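Insecticyanin A form (Manduca sexta, PDB 1Z24) binds the bile pigment biliverdin IX gamma in a lipocalin pocket, giving a blue protein that, mixed with carotenes, provides hornworms with green camouflage. Local coordinates at residues Val12-Asp17 with Val102-Ala107; Ile115-Asp120 with His128-Trp133; Asn64-Tyr69 with Tyr177-Ser182. All coordinates share one frame; numbering follows the deposited sequence.

Interaction 1 of 3, residues Val12-Asp17 with Val102-Ala107. With BLV (biliverdin IX gamma chromophore), chain B.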
loop_
_atom_site.group_PDB
_atom_site.type_symbol
_atom_site.label_atom_id
_atom_site.label_comp_id
_atom_site.label_asym_id
_atom_site.label_seq_id
_atom_site.Cartn_x
_atom_site.Cartn_y
_atom_site.Cartn_z
ATOM N N VAL A 12 -6.042 -0.906 4.528
ATOM C CA VAL A 12 -6.589 0.321 5.084
ATOM C C VAL A 12 -7.648 -0.033 6.129
ATOM O O VAL A 12 -8.360 -1.016 6.019
ATOM C CB VAL A 12 -7.171 1.165 3.979
ATOM C CG1 VAL A 12 -8.011 0.264 3.196
ATOM C CG2 VAL A 12 -8.206 2.013 4.650
ATOM N N LYS A 13 -7.746 0.737 7.173
ATOM C CA LYS A 13 -8.722 0.490 8.228
ATOM C C LYS A 13 -9.497 1.764 8.438
ATOM O O LYS A 13 -8.898 2.786 8.685
ATOM C CB LYS A 13 -7.987 0.154 9.522
ATOM C CG LYS A 13 -8.920 -0.008 10.698
ATOM C CD LYS A 13 -8.267 -0.024 12.093
ATOM C CE LYS A 13 -8.029 1.398 12.605
ATOM N NZ LYS A 13 -9.222 2.287 12.699
ATOM N N PRO A 14 -10.808 1.717 8.306
ATOM C CA PRO A 14 -11.655 2.865 8.455
ATOM C C PRO A 14 -11.797 3.293 9.899
ATOM O O PRO A 14 -11.259 2.666 10.787
ATOM C CB PRO A 14 -12.988 2.459 7.886
ATOM C CG PRO A 14 -13.001 0.937 7.842
ATOM C CD PRO A 14 -11.583 0.514 8.109
ATOM N N VAL A 15 -12.516 4.379 10.110
ATOM C CA VAL A 15 -12.717 4.910 11.429
ATOM C C VAL A 15 -13.347 3.932 12.430
ATOM O O VAL A 15 -14.229 3.138 12.101
ATOM C CB VAL A 15 -13.510 6.224 11.306
ATOM C CG1 VAL A 15 -14.923 5.913 10.852
ATOM C CG2 VAL A 15 -13.599 6.937 12.668
ATOM N N ASN A 16 -12.884 4.014 13.669
ATOM C CA ASN A 16 -13.400 3.177 14.736
ATOM C C ASN A 16 -14.596 3.800 15.498
ATOM O O ASN A 16 -14.784 5.033 15.589
ATOM C CB ASN A 16 -12.297 2.973 15.800
ATOM C CG ASN A 16 -11.329 1.954 15.337
ATOM O OD1 ASN A 16 -10.140 2.157 15.280
ATOM N ND2 ASN A 16 -11.845 0.822 15.005
ATOM N N ASP A 17 -15.405 2.941 16.096
ATOM C CA ASP A 17 -16.520 3.454 16.869
ATOM C C ASP A 17 -17.450 4.299 16.077
ATOM O O ASP A 17 -17.930 5.308 16.550
ATOM C CB ASP A 17 -15.986 4.300 18.015
ATOM C CG ASP A 17 -16.240 3.553 19.308
ATOM O OD1 ASP A 17 -15.408 3.444 20.206
ATOM O OD2 ASP A 17 -17.450 3.006 19.346
ATOM N N VAL A 102 -20.158 0.996 -1.467
ATOM C CA VAL A 102 -19.566 0.916 -0.185
ATOM C C VAL A 102 -18.476 1.907 0.143
ATOM O O VAL A 102 -17.305 1.590 -0.031
ATOM C CB VAL A 102 -19.027 -0.548 0.021
ATOM C CG1 VAL A 102 -18.486 -0.727 1.439
ATOM C CG2 VAL A 102 -20.053 -1.639 -0.232
ATOM N N PRO A 103 -18.833 3.064 0.672
ATOM C CA PRO A 103 -17.796 4.003 1.034
ATOM C C PRO A 103 -17.169 3.656 2.392
ATOM O O PRO A 103 -17.812 3.192 3.323
ATOM C CB PRO A 103 -18.502 5.341 1.199
ATOM C CG PRO A 103 -19.946 5.117 0.750
ATOM C CD PRO A 103 -20.188 3.635 0.923
ATOM N N TRP A 104 -15.899 3.872 2.500
ATOM C CA TRP A 104 -15.220 3.621 3.731
ATOM C C TRP A 104 -14.957 4.998 4.354
ATOM O O TRP A 104 -14.469 5.899 3.690
ATOM C CB TRP A 104 -13.790 3.014 3.497
ATOM C CG TRP A 104 -13.864 1.629 2.947
ATOM C CD1 TRP A 104 -14.739 1.215 1.983
ATOM C CD2 TRP A 104 -13.052 0.501 3.274
ATOM N NE1 TRP A 104 -14.541 -0.111 1.701
ATOM C CE2 TRP A 104 -13.471 -0.572 2.467
ATOM C CE3 TRP A 104 -11.967 0.314 4.110
ATOM C CZ2 TRP A 104 -12.835 -1.837 2.509
ATOM C CZ3 TRP A 104 -11.356 -0.918 4.197
ATOM C CH2 TRP A 104 -11.770 -1.974 3.379
ATOM N N VAL A 105 -15.264 5.170 5.628
ATOM C CA VAL A 105 -15.033 6.437 6.308
ATOM C C VAL A 105 -13.704 6.357 7.021
ATOM O O VAL A 105 -13.549 5.645 8.026
ATOM C CB VAL A 105 -16.146 6.760 7.352
ATOM C CG1 VAL A 105 -15.993 8.210 7.940
ATOM C CG2 VAL A 105 -17.446 6.723 6.550
ATOM N N LEU A 106 -12.729 7.083 6.482
ATOM C CA LEU A 106 -11.407 7.083 7.091
ATOM C C LEU A 106 -11.361 7.883 8.389
ATOM O O LEU A 106 -10.672 7.542 9.346
ATOM C CB LEU A 106 -10.407 7.765 6.143
ATOM C CG LEU A 106 -10.247 7.079 4.806
ATOM C CD1 LEU A 106 -8.961 7.521 4.102
ATOM C CD2 LEU A 106 -10.322 5.581 5.027
ATOM N N ALA A 107 -12.086 8.980 8.411
ATOM C CA ALA A 107 -12.133 9.851 9.590
ATOM C C ALA A 107 -13.263 10.888 9.524
ATOM O O ALA A 107 -13.671 11.343 8.464
ATOM C CB ALA A 107 -10.903 10.741 9.533
HETATM N NA BLV B . -20.043 6.626 -5.568
HETATM C C1A BLV B . -19.610 5.616 -6.360
HETATM C C2A BLV B . -18.936 4.554 -5.632
HETATM C C3A BLV B . -18.973 4.933 -4.323
HETATM C C4A BLV B . -19.660 6.238 -4.301
HETATM C CMA BLV B . -18.350 4.239 -3.053
HETATM O OA BLV B . -19.787 5.610 -7.559
HETATM C CAA BLV B . -18.303 3.360 -6.223
HETATM C CBA BLV B . -17.020 3.896 -6.785
HETATM C CGA BLV B . -16.350 2.798 -7.611
HETATM O O1A BLV B . -15.417 2.168 -7.193
HETATM O O2A BLV B . -16.792 2.541 -8.686
HETATM C CHB BLV B . -19.853 6.969 -3.129
HETATM N NB BLV B . -21.104 8.920 -3.910
HETATM C C1B BLV B . -20.307 8.271 -2.992
HETATM C C2B BLV B . -20.041 9.112 -1.852
HETATM C C3B BLV B . -20.676 10.259 -2.097
HETATM C C4B BLV B . -21.332 10.138 -3.404
HETATM C CMB BLV B . -19.220 8.742 -0.627
HETATM C CAB BLV B . -20.694 11.466 -1.208
HETATM C CBB BLV B . -20.577 12.653 -1.888
HETATM C CHC BLV B . -22.136 11.142 -3.962
HETATM N NC BLV B . -22.836 10.375 -6.151
HETATM C C1C BLV B . -22.943 11.175 -5.062
HETATM C C2C BLV B . -24.035 12.149 -5.219
HETATM C C3C BLV B . -24.664 11.966 -6.382
HETATM C C4C BLV B . -23.889 10.812 -6.995
HETATM C CMC BLV B . -24.436 13.096 -4.189
HETATM C CAC BLV B . -25.838 12.668 -7.092
HETATM C CBC BLV B . -26.587 12.009 -8.007
HETATM C CHD BLV B . -24.111 10.284 -8.314
HETATM N ND BLV B . -23.575 7.913 -7.868
HETATM C C1D BLV B . -23.992 8.971 -8.725
HETATM C C2D BLV B . -24.305 8.429 -10.083
HETATM C C3D BLV B . -24.081 7.072 -10.048
HETATM C C4D BLV B . -23.650 6.795 -8.689
HETATM C CMD BLV B . -24.756 9.186 -11.296
HETATM O OD BLV B . -23.383 5.682 -8.302
HETATM C CAD BLV B . -24.269 6.110 -11.153
HETATM C CBD BLV B . -25.569 5.367 -10.912
HETATM C CGD BLV B . -25.740 4.171 -11.919
HETATM O O1D BLV B . -26.361 4.326 -12.922
HETATM O O2D BLV B . -25.226 3.088 -11.712
#
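Val15 N donates to Val105 O at 2.6 Å in a nearly straight bond, 177° at the hydrogen, the one hydrogen bond between the two segments. Around it the side chains of Val15 and Val105 lie alongside each other, pointing the same way, with Val15 CG1 3.8 Å from Val105 CB. Pro14 CB comes to 3.2 Å from Val105 O, and its CG approaches Trp104 CE3 obliquely at 3.9 Å. Val12 O sits at the edge of the indole, near its plane, 3.5 Å from Trp104 CZ3. Val12 CG1 reaches the same CZ3 at 3.7 Å, while CG2, anti to the backbone N, meets Leu106 CD2 at 4.2 Å, the side chains crossing at about a right angle. An alanine here would probably leave Trp104 CZ3 and Leu106 CD2 without their methyl partners and the loop less tightly held. Lys13, turned away from the strand, folds back, and its NZ donates to Pro14 O and Asn16 OD1. Farther out, Lys87 makes a cation-pi contact with Trp104, and Gly86 is hydrogen-bonded to the backbone of Val15 and Val105. Leu106 and Ala107 both face Ile115, a classic beta bulge in a lipocalin barrel strand, against which the N-terminal loop packs.

Interaction 2 of 3, residues Ile115-Asp120 with His128-Trp133. With BLV (biliverdin IX gamma chromophore), chain B.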
loop_
_atom_site.group_PDB
_atom_site.type_symbol
_atom_site.label_atom_id
_atom_site.label_comp_id
_atom_site.label_asym_id
_atom_site.label_seq_id
_atom_site.Cartn_x
_atom_site.Cartn_y
_atom_site.Cartn_z
ATOM N N ILE A 115 -14.021 12.189 5.854
ATOM C CA ILE A 115 -13.093 11.807 4.788
ATOM C C ILE A 115 -13.465 10.370 4.429
ATOM O O ILE A 115 -13.248 9.431 5.226
ATOM C CB ILE A 115 -11.617 11.985 5.097
ATOM C CG1 ILE A 115 -11.362 13.438 5.471
ATOM C CG2 ILE A 115 -10.758 11.648 3.898
ATOM C CD1 ILE A 115 -10.006 13.548 6.162
ATOM N N ASN A 116 -14.067 10.220 3.234
ATOM C CA ASN A 116 -14.538 8.935 2.688
ATOM C C ASN A 116 -13.649 8.434 1.572
ATOM O O ASN A 116 -13.016 9.223 0.879
ATOM C CB ASN A 116 -16.004 9.050 2.210
ATOM C CG ASN A 116 -16.981 9.016 3.371
ATOM O OD1 ASN A 116 -18.160 8.766 3.201
ATOM N ND2 ASN A 116 -16.504 9.259 4.506
ATOM N N TYR A 117 -13.605 7.123 1.403
ATOM C CA TYR A 117 -12.743 6.573 0.375
ATOM C C TYR A 117 -13.171 5.208 -0.110
ATOM O O TYR A 117 -14.004 4.610 0.482
ATOM C CB TYR A 117 -11.454 6.337 1.188
ATOM C CG TYR A 117 -10.341 5.386 0.703
ATOM C CD1 TYR A 117 -9.210 5.907 0.071
ATOM C CD2 TYR A 117 -10.419 4.008 0.922
ATOM C CE1 TYR A 117 -8.155 5.098 -0.362
ATOM C CE2 TYR A 117 -9.373 3.180 0.511
ATOM C CZ TYR A 117 -8.252 3.728 -0.119
ATOM O OH TYR A 117 -7.238 2.912 -0.508
ATOM N N ASN A 118 -12.603 4.730 -1.200
ATOM C CA ASN A 118 -12.889 3.410 -1.739
ATOM C C ASN A 118 -11.726 3.022 -2.649
ATOM O O ASN A 118 -10.984 3.883 -3.073
ATOM C CB ASN A 118 -14.259 3.033 -2.277
ATOM C CG ASN A 118 -14.321 3.094 -3.786
ATOM O OD1 ASN A 118 -14.028 4.125 -4.412
ATOM N ND2 ASN A 118 -14.773 2.007 -4.358
ATOM N N CYS A 119 -11.563 1.743 -2.891
ATOM C CA CYS A 119 -10.524 1.159 -3.702
ATOM C C CYS A 119 -11.203 0.075 -4.466
ATOM O O CYS A 119 -11.818 -0.806 -3.897
ATOM C CB CYS A 119 -9.319 0.612 -2.866
ATOM S SG CYS A 119 -8.028 0.085 -4.036
ATOM N N ASP A 120 -11.120 0.182 -5.767
ATOM C CA ASP A 120 -11.734 -0.751 -6.699
ATOM C C ASP A 120 -10.666 -1.500 -7.480
ATOM O O ASP A 120 -9.942 -0.901 -8.291
ATOM C CB ASP A 120 -12.564 0.142 -7.631
ATOM C CG ASP A 120 -13.506 -0.622 -8.534
ATOM O OD1 ASP A 120 -14.625 -0.212 -8.798
ATOM O OD2 ASP A 120 -13.060 -1.767 -8.985
ATOM N N HIS A 128 -5.675 -0.810 -9.451
ATOM C CA HIS A 128 -6.888 -0.409 -8.773
ATOM C C HIS A 128 -7.067 1.064 -8.944
ATOM O O HIS A 128 -6.104 1.844 -9.128
ATOM C CB HIS A 128 -6.885 -0.754 -7.200
ATOM C CG HIS A 128 -5.646 -0.205 -6.555
ATOM N ND1 HIS A 128 -4.393 -0.809 -6.740
ATOM C CD2 HIS A 128 -5.475 0.882 -5.765
ATOM C CE1 HIS A 128 -3.524 -0.067 -6.065
ATOM N NE2 HIS A 128 -4.120 0.955 -5.461
ATOM N N SER A 129 -8.332 1.441 -8.884
ATOM C CA SER A 129 -8.630 2.854 -8.966
ATOM C C SER A 129 -8.933 3.319 -7.530
ATOM O O SER A 129 -9.400 2.536 -6.699
ATOM C CB SER A 129 -9.775 3.276 -9.871
ATOM O OG SER A 129 -10.940 2.488 -9.631
ATOM N N ILE A 130 -8.665 4.578 -7.218
ATOM C CA ILE A 130 -8.926 5.112 -5.900
ATOM C C ILE A 130 -9.926 6.266 -5.966
ATOM O O ILE A 130 -9.830 7.194 -6.801
ATOM C CB ILE A 130 -7.618 5.639 -5.253
ATOM C CG1 ILE A 130 -6.586 4.508 -4.920
ATOM C CG2 ILE A 130 -7.959 6.526 -4.044
ATOM C CD1 ILE A 130 -7.182 3.441 -4.006
ATOM N N HIS A 131 -10.892 6.231 -5.079
ATOM C CA HIS A 131 -11.850 7.314 -5.033
ATOM C C HIS A 131 -11.857 7.929 -3.645
ATOM O O HIS A 131 -11.702 7.212 -2.662
ATOM C CB HIS A 131 -13.265 6.966 -5.446
ATOM C CG HIS A 131 -13.212 6.288 -6.755
ATOM N ND1 HIS A 131 -13.313 4.908 -6.889
ATOM C CD2 HIS A 131 -13.032 6.813 -7.992
ATOM C CE1 HIS A 131 -13.197 4.654 -8.236
ATOM N NE2 HIS A 131 -13.034 5.775 -8.917
ATOM N N ALA A 132 -12.034 9.252 -3.539
ATOM C CA ALA A 132 -12.066 9.888 -2.222
ATOM C C ALA A 132 -12.905 11.137 -2.245
ATOM O O ALA A 132 -12.992 11.783 -3.296
ATOM C CB ALA A 132 -10.684 10.248 -1.718
ATOM N N TRP A 133 -13.508 11.476 -1.080
ATOM C CA TRP A 133 -14.363 12.657 -0.979
ATOM C C TRP A 133 -14.205 13.427 0.304
ATOM O O TRP A 133 -14.195 12.846 1.402
ATOM C CB TRP A 133 -15.831 12.222 -0.876
ATOM C CG TRP A 133 -16.360 11.466 -2.020
ATOM C CD1 TRP A 133 -17.163 11.959 -3.027
ATOM C CD2 TRP A 133 -16.142 10.033 -2.273
ATOM N NE1 TRP A 133 -17.458 10.891 -3.904
ATOM C CE2 TRP A 133 -16.843 9.714 -3.492
ATOM C CE3 TRP A 133 -15.397 9.039 -1.596
ATOM C CZ2 TRP A 133 -16.842 8.381 -4.045
ATOM C CZ3 TRP A 133 -15.355 7.753 -2.103
ATOM C CH2 TRP A 133 -16.085 7.415 -3.308
HETATM N NA BLV B . -20.043 6.626 -5.568
HETATM C C1A BLV B . -19.610 5.616 -6.360
HETATM C C2A BLV B . -18.936 4.554 -5.632
HETATM C C3A BLV B . -18.973 4.933 -4.323
HETATM C C4A BLV B . -19.660 6.238 -4.301
HETATM C CMA BLV B . -18.350 4.239 -3.053
HETATM O OA BLV B . -19.787 5.610 -7.559
HETATM C CAA BLV B . -18.303 3.360 -6.223
HETATM C CBA BLV B . -17.020 3.896 -6.785
HETATM C CGA BLV B . -16.350 2.798 -7.611
HETATM O O1A BLV B . -15.417 2.168 -7.193
HETATM O O2A BLV B . -16.792 2.541 -8.686
HETATM C CHB BLV B . -19.853 6.969 -3.129
HETATM N NB BLV B . -21.104 8.920 -3.910
HETATM C C1B BLV B . -20.307 8.271 -2.992
HETATM C C2B BLV B . -20.041 9.112 -1.852
HETATM C C3B BLV B . -20.676 10.259 -2.097
HETATM C C4B BLV B . -21.332 10.138 -3.404
HETATM C CMB BLV B . -19.220 8.742 -0.627
HETATM C CAB BLV B . -20.694 11.466 -1.208
HETATM C CBB BLV B . -20.577 12.653 -1.888
HETATM C CHC BLV B . -22.136 11.142 -3.962
HETATM N NC BLV B . -22.836 10.375 -6.151
HETATM C C1C BLV B . -22.943 11.175 -5.062
HETATM C C2C BLV B . -24.035 12.149 -5.219
HETATM C C3C BLV B . -24.664 11.966 -6.382
HETATM C C4C BLV B . -23.889 10.812 -6.995
HETATM C CMC BLV B . -24.436 13.096 -4.189
HETATM C CAC BLV B . -25.838 12.668 -7.092
HETATM C CBC BLV B . -26.587 12.009 -8.007
HETATM C CHD BLV B . -24.111 10.284 -8.314
HETATM N ND BLV B . -23.575 7.913 -7.868
HETATM C C1D BLV B . -23.992 8.971 -8.725
HETATM C C2D BLV B . -24.305 8.429 -10.083
HETATM C C3D BLV B . -24.081 7.072 -10.048
HETATM C C4D BLV B . -23.650 6.795 -8.689
HETATM C CMD BLV B . -24.756 9.186 -11.296
HETATM O OD BLV B . -23.383 5.682 -8.302
HETATM C CAD BLV B . -24.269 6.110 -11.153
HETATM C CBD BLV B . -25.569 5.367 -10.912
HETATM C CGD BLV B . -25.740 4.171 -11.919
HETATM O O1D BLV B . -26.361 4.326 -12.922
HETATM O O2D BLV B . -25.226 3.088 -11.712
#
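The antiparallel hairpin of strands 113-122 and 127-136 forms part of the biliverdin pocket wall, its ligand-facing side carrying Asn116, Asn118, Asp120, His131 and Trp133. Asn118 and His131, a hydrogen-bonded pair, run side by side with amide and ring planes 17° apart. His131 ND1 donates to a lone pair of Asn118 OD1 at 2.7 Å, and Asn118 ND2 gives a nearly straight bond to chromophore O1A at 2.9 Å. Beyond, His131 NE2 is hydrogen-bonded to Asp2 OD2. Trp133, with CG beside the backbone N (chi1 -61°) on the pigment side of the sheet, lays one ring face against the chromophore, whose CMB methyl sits 3.7 Å above its centre; the ring's edge meets Asn116 O, 3.4 Å from CE3, and NE1 is hydrogen-bonded to Glu38 OE1. On the other face, Ile130 CD1 touches both Tyr117 OH and Cys119 SG, each 3.5 Å away. Cys119 SG, in a disulfide with Cys9, also lies oblique to the His128 ring. The series Asp2, His131, Asn118, propionate fixes the amide's rotation, oxygen toward the histidine and NH2 toward the pigment; with Asp120 OD1 3.0 Å from O1A, the two carboxylates would probably raise the proton affinity of one or the other.

Interaction 3 of 3, residues Asn64-Tyr69 with Tyr177-Ser182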
loop_
_atom_site.group_PDB
_atom_site.type_symbol
_atom_site.label_atom_id
_atom_site.label_comp_id
_atom_site.label_asym_id
_atom_site.label_seq_id
_atom_site.Cartn_x
_atom_site.Cartn_y
_atom_site.Cartn_z
ATOM N N ASN A 64 -26.490 21.086 -15.896
ATOM C CA ASN A 64 -27.205 21.964 -16.811
ATOM C C ASN A 64 -28.614 22.314 -16.438
ATOM O O ASN A 64 -29.515 22.145 -17.248
ATOM C CB ASN A 64 -27.269 21.391 -18.247
ATOM C CG ASN A 64 -25.896 20.935 -18.710
ATOM O OD1 ASN A 64 -25.566 19.714 -18.935
ATOM N ND2 ASN A 64 -25.072 21.970 -18.830
ATOM N N GLY A 65 -28.799 22.815 -15.233
ATOM C CA GLY A 65 -30.121 23.213 -14.813
ATOM C C GLY A 65 -31.007 22.108 -14.347
ATOM O O GLY A 65 -32.140 22.329 -13.940
ATOM N N VAL A 66 -30.489 20.921 -14.400
ATOM C CA VAL A 66 -31.298 19.820 -13.957
ATOM C C VAL A 66 -30.756 19.197 -12.711
ATOM O O VAL A 66 -29.547 18.922 -12.580
ATOM C CB VAL A 66 -31.265 18.722 -14.973
ATOM C CG1 VAL A 66 -32.183 17.613 -14.427
ATOM C CG2 VAL A 66 -31.764 19.395 -16.246
ATOM N N LYS A 67 -31.678 18.965 -11.814
ATOM C CA LYS A 67 -31.262 18.374 -10.608
ATOM C C LYS A 67 -31.487 16.918 -10.673
ATOM O O LYS A 67 -32.631 16.479 -10.601
ATOM C CB LYS A 67 -31.988 18.880 -9.382
ATOM C CG LYS A 67 -31.302 18.538 -8.067
ATOM C CD LYS A 67 -32.179 18.090 -6.916
ATOM C CE LYS A 67 -33.235 18.997 -6.296
ATOM N NZ LYS A 67 -32.969 19.353 -4.876
ATOM N N GLU A 68 -30.394 16.187 -10.769
ATOM C CA GLU A 68 -30.515 14.745 -10.785
ATOM C C GLU A 68 -30.322 14.157 -9.394
ATOM O O GLU A 68 -29.423 14.550 -8.593
ATOM C CB GLU A 68 -29.586 14.094 -11.781
ATOM C CG GLU A 68 -29.832 14.657 -13.153
ATOM C CD GLU A 68 -28.779 14.176 -14.110
ATOM O OE1 GLU A 68 -27.956 13.336 -13.810
ATOM O OE2 GLU A 68 -28.820 14.752 -15.269
ATOM N N TYR A 69 -31.188 13.174 -9.101
ATOM C CA TYR A 69 -31.072 12.577 -7.807
ATOM C C TYR A 69 -31.271 11.077 -7.784
ATOM O O TYR A 69 -31.719 10.473 -8.764
ATOM C CB TYR A 69 -31.995 13.304 -6.855
ATOM C CG TYR A 69 -33.399 13.117 -7.261
ATOM C CD1 TYR A 69 -34.126 12.133 -6.586
ATOM C CD2 TYR A 69 -33.989 13.903 -8.267
ATOM C CE1 TYR A 69 -35.470 11.926 -6.908
ATOM C CE2 TYR A 69 -35.336 13.715 -8.603
ATOM C CZ TYR A 69 -36.052 12.722 -7.909
ATOM O OH TYR A 69 -37.375 12.476 -8.186
ATOM N N TYR A 177 -31.548 25.086 -10.253
ATOM C CA TYR A 177 -32.088 24.131 -11.197
ATOM C C TYR A 177 -33.515 24.466 -11.570
ATOM O O TYR A 177 -34.286 24.900 -10.736
ATOM C CB TYR A 177 -32.010 22.678 -10.812
ATOM C CG TYR A 177 -32.730 22.467 -9.523
ATOM C CD1 TYR A 177 -34.076 22.065 -9.506
ATOM C CD2 TYR A 177 -32.039 22.672 -8.323
ATOM C CE1 TYR A 177 -34.714 21.851 -8.285
ATOM C CE2 TYR A 177 -32.667 22.450 -7.097
ATOM C CZ TYR A 177 -34.006 22.052 -7.094
ATOM O OH TYR A 177 -34.613 21.859 -5.893
ATOM N N SER A 178 -33.867 24.256 -12.830
ATOM C CA SER A 178 -35.215 24.539 -13.278
ATOM C C SER A 178 -36.039 23.278 -13.193
ATOM O O SER A 178 -37.256 23.314 -13.053
ATOM C CB SER A 178 -35.202 25.007 -14.700
ATOM O OG SER A 178 -34.667 23.936 -15.481
ATOM N N THR A 179 -35.368 22.137 -13.264
ATOM C CA THR A 179 -36.102 20.896 -13.189
ATOM C C THR A 179 -35.298 19.779 -12.566
ATOM O O THR A 179 -34.076 19.914 -12.467
ATOM C CB THR A 179 -36.571 20.509 -14.593
ATOM O OG1 THR A 179 -37.551 19.485 -14.506
ATOM C CG2 THR A 179 -35.348 20.081 -15.389
ATOM N N THR A 180 -36.027 18.690 -12.178
ATOM C CA THR A 180 -35.490 17.480 -11.551
ATOM C C THR A 180 -35.582 16.166 -12.324
ATOM O O THR A 180 -36.267 15.994 -13.318
ATOM C CB THR A 180 -36.006 17.284 -10.187
ATOM O OG1 THR A 180 -37.200 16.603 -10.251
ATOM C CG2 THR A 180 -36.187 18.626 -9.566
ATOM N N TYR A 181 -34.860 15.195 -11.857
ATOM C CA TYR A 181 -34.911 13.930 -12.547
ATOM C C TYR A 181 -34.311 12.887 -11.680
ATOM O O TYR A 181 -33.180 13.035 -11.190
ATOM C CB TYR A 181 -34.210 14.033 -13.858
ATOM C CG TYR A 181 -33.983 12.742 -14.536
ATOM C CD1 TYR A 181 -34.953 12.286 -15.423
ATOM C CD2 TYR A 181 -32.833 11.977 -14.338
ATOM C CE1 TYR A 181 -34.800 11.086 -16.114
ATOM C CE2 TYR A 181 -32.667 10.774 -15.030
ATOM C CZ TYR A 181 -33.650 10.325 -15.917
ATOM O OH TYR A 181 -33.507 9.140 -16.621
ATOM N N SER A 182 -35.113 11.861 -11.494
ATOM C CA SER A 182 -34.740 10.728 -10.687
ATOM C C SER A 182 -33.906 9.703 -11.452
ATOM O O SER A 182 -34.385 9.077 -12.369
ATOM C CB SER A 182 -35.990 9.946 -10.332
ATOM O OG SER A 182 -35.668 8.915 -9.401
#
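The Lys67 side chain runs across one face of the Tyr177 ring, from CB near CG to NZ near OH. CB lies 3.8 Å from the centroid and 17° off the normal, a CH-pi contact. The chain sets out with CG anti to the backbone N (chi1 -164°), then bends repeatedly, which brings CE to 3.3 Å from Tyr177 CZ. At the tip, NZ makes a weak hydrogen bond with Tyr177 OH at 3.2 Å. The backbones of 66-69 and 179-182 form a parallel pair, an addition to a lipocalin barrel whose neighbouring strands run antiparallel. The ladder is carried by Lys67 N to Thr179 O, Tyr181 N to Lys67 O and Tyr69 N to Tyr181 O. Where the two segments first meet, Gly65 O takes Ser178 N at 2.8 Å and, weakly, Thr179 N. On the Lys67 side of the sheet, Tyr69 turns one ring face to Ser182, whose CA is 3.8 Å from the centroid, while Tyr58 meets the ring from strand 55-63. On the reverse side Val66 CG2 touches Thr179 CG2 at 3.7 Å, and Glu68, whose side chain approaches the biliverdin, brings CG to 4.2 Å from Tyr181 CD2.

In the fold
Interactions 1 and 2 are neighbours on adjacent strands, 97-108 and 113-122, their centres 11 Å apart. They are probably hydrogen-bonded through Leu106 N to Ile115 O and Tyr117 N to Trp104 O, 2.7 Å each, and Val105 CG2 packs on Asn116 ND2. Both touch the biliverdin: interaction 1 brings Pro103 CB to 3.9 Å from its CMB methyl, the same methyl that lies over Trp133 in interaction 2. Interaction 3 belongs to the same curled sheet but sits on the opposite side of the chain's centre, its own centre about 31 Å from that of interaction 1 and 26 Å from that of interaction 2. Glu68 nevertheless lines the shared pocket, its side chain about 5 Å from the pigment.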